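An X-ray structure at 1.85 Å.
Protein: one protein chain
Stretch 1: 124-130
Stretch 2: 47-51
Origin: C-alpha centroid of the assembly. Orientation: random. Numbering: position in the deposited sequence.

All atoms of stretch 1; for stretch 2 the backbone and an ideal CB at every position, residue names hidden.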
# COMPACT_ATOMS: atom_id res chain seq x y z
N LEU A 124 22.32 8.59 -11.85
CA LEU A 124 21.10 8.04 -11.27
C LEU A 124 21.41 7.40 -9.92
O LEU A 124 22.21 6.46 -9.84
CB LEU A 124 20.50 7.03 -12.25
CG LEU A 124 19.22 6.23 -12.03
CD1 LEU A 124 19.46 4.99 -11.17
CD2 LEU A 124 18.11 7.11 -11.45
N GLU A 125 20.77 7.89 -8.86
CA GLU A 125 20.92 7.31 -7.53
C GLU A 125 19.57 6.81 -7.03
O GLU A 125 18.51 7.25 -7.50
CB GLU A 125 21.53 8.33 -6.54
CG GLU A 125 22.91 8.89 -6.99
CD GLU A 125 23.66 9.62 -5.87
OE1 GLU A 125 23.10 9.79 -4.78
OE2 GLU A 125 24.82 10.03 -6.08
N ALA A 126 19.60 5.88 -6.07
CA ALA A 126 18.39 5.19 -5.62
C ALA A 126 18.44 4.93 -4.12
O ALA A 126 19.51 4.84 -3.51
CB ALA A 126 18.19 3.86 -6.36
N MET A 127 17.25 4.77 -3.54
CA MET A 127 17.10 4.72 -2.09
C MET A 127 15.88 3.87 -1.77
O MET A 127 14.80 4.13 -2.30
CB MET A 127 16.95 6.13 -1.51
CG MET A 127 16.78 6.19 -0.00
SD MET A 127 16.81 7.90 0.61
CE MET A 127 15.40 8.56 -0.25
N PHE A 128 16.07 2.86 -0.94
CA PHE A 128 15.02 1.92 -0.57
C PHE A 128 14.89 1.92 0.94
O PHE A 128 15.89 1.91 1.66
CB PHE A 128 15.36 0.50 -1.07
CG PHE A 128 14.26 -0.50 -0.83
CD1 PHE A 128 13.13 -0.51 -1.62
CD2 PHE A 128 14.37 -1.44 0.18
CE1 PHE A 128 12.11 -1.44 -1.40
CE2 PHE A 128 13.35 -2.37 0.40
CZ PHE A 128 12.23 -2.37 -0.39
N SER A 129 13.65 1.95 1.44
CA SER A 129 13.48 2.10 2.88
C SER A 129 12.25 1.34 3.35
O SER A 129 11.26 1.21 2.62
CB SER A 129 13.35 3.57 3.29
OG SER A 129 12.27 4.18 2.62
N LEU A 130 12.33 0.83 4.58
CA LEU A 130 11.23 0.08 5.19
C LEU A 130 11.44 0.09 6.69
O LEU A 130 12.50 0.46 7.18
CB LEU A 130 11.15 -1.36 4.67
CG LEU A 130 12.39 -2.23 4.42
CD1 LEU A 130 13.49 -2.06 5.42
CD2 LEU A 130 11.97 -3.70 4.38
N UNK A 47 17.61 15.19 -6.41
CA UNK A 47 17.03 15.08 -5.08
C UNK A 47 16.60 13.64 -4.80
O UNK A 47 16.03 12.97 -5.66
CB UNK A 47 15.84 16.03 -4.94
N UNK A 48 16.90 13.17 -3.59
CA UNK A 48 16.37 11.92 -3.06
C UNK A 48 15.50 12.28 -1.87
O UNK A 48 15.97 12.93 -0.93
CB UNK A 48 17.48 10.95 -2.67
N UNK A 49 14.24 11.86 -1.91
CA UNK A 49 13.28 12.23 -0.87
C UNK A 49 12.76 10.98 -0.17
O UNK A 49 12.36 10.00 -0.83
CB UNK A 49 12.12 13.03 -1.46
N UNK A 50 12.79 11.02 1.16
CA UNK A 50 12.05 10.12 2.03
C UNK A 50 10.74 10.79 2.44
O UNK A 50 10.73 11.97 2.82
CB UNK A 50 12.88 9.74 3.26
N UNK A 51 9.64 10.05 2.37
CA UNK A 51 8.38 10.54 2.89
C UNK A 51 8.16 9.96 4.28
O UNK A 51 8.50 8.80 4.54
CB UNK A 51 7.22 10.18 1.96

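Stretch 1 is a strand from Ala 126 on, and stretch 2 follows it in roughly the same direction, with 18° between the strand axes. The axes come no closer than 8.7 Å. That is too far for backbone pairing. The contact is made largely by side chains.

Position 47 has no atom of stretch 1 within 5.5 Å of its ideal CB. The backbone, at phi/psi -75/137, is extended and sets little limit. Stretch 1 therefore does not choose here, and many residues would fit. The deposited residue is Ala 47, which makes no contact with stretch 1.

Position 48 faces stretch 1. Its CA-to-CB bond points toward it, and its CA lies 7.3 Å from the CA of Met 127. The ideal CB is 4.0 Å from Met 127 CE. Beyond it lie the backbone of Glu 125 and Ala 126 and the carboxylate of Glu 125. The methyl group of Met 127 favours an apolar side chain, such as leucine, isoleucine or methionine. A polar group reaching the carboxylate would also be conceivable. The residue is Leu 48, with chi1 m and chi2 t. Its CB packs against Met 127 CE. CD2 reaches the backbone, 3.9 Å from Glu 125 O and 4.3 Å from Ala 126 CA. CD1 lies 4.1 Å from Glu 125 OE1, a contact without a hydrogen bond; that oxygen is hydrogen-bonded elsewhere in the structure.

Position 49 points its CB away from stretch 1, as expected for alternation along an extended chain. Stretch 1 leaves the side chain open; a beta-branched residue would suit the strand angles of -119/131. It is Val 49, with chi1 t. Its contact is through the backbone: Val 49 O lies 3.4 Å from Met 127 CE.

Position 50 is placed sideways. Its ideal CB is 4.5 Å from Met 127 CE. A side chain of some length could turn back toward stretch 1. The methionine methyl invites an apolar group, while Ser 129 OG could also serve a polar one. Leucine, isoleucine, methionine or a longer polar residue are all reasonable. The residue is Leu 50, with chi1 m and chi2 t. CG lies 3.7 Å from Met 127 CE, and CD2 packs 3.6 Å from Ser 129 OG. Met 127 CE thus touches both leucines.

Position 51 is also sideways, with nothing of stretch 1 near its ideal CB. Polar or apolar residues would do. It is Asn 51, whose OD1 is hydrogen-bonded elsewhere in the structure.

Stretch 2 (47-51) ALVLN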
# COMPACT_ATOMS: atom_id res chain seq x y z
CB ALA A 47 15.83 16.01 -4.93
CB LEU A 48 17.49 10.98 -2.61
CG LEU A 48 18.30 10.23 -3.66
CD1 LEU A 48 19.48 9.58 -2.93
CD2 LEU A 48 17.44 9.17 -4.33
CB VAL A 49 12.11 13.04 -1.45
CG1 VAL A 49 11.15 13.50 -0.33
CG2 VAL A 49 12.63 14.21 -2.27
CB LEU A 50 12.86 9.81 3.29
CG LEU A 50 14.12 8.97 3.15
CD1 LEU A 50 15.03 9.18 4.35
CD2 LEU A 50 13.70 7.50 3.00
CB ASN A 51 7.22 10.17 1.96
CG ASN A 51 7.25 10.95 0.67
OD1 ASN A 51 7.81 12.05 0.61
ND2 ASN A 51 6.62 10.40 -0.37
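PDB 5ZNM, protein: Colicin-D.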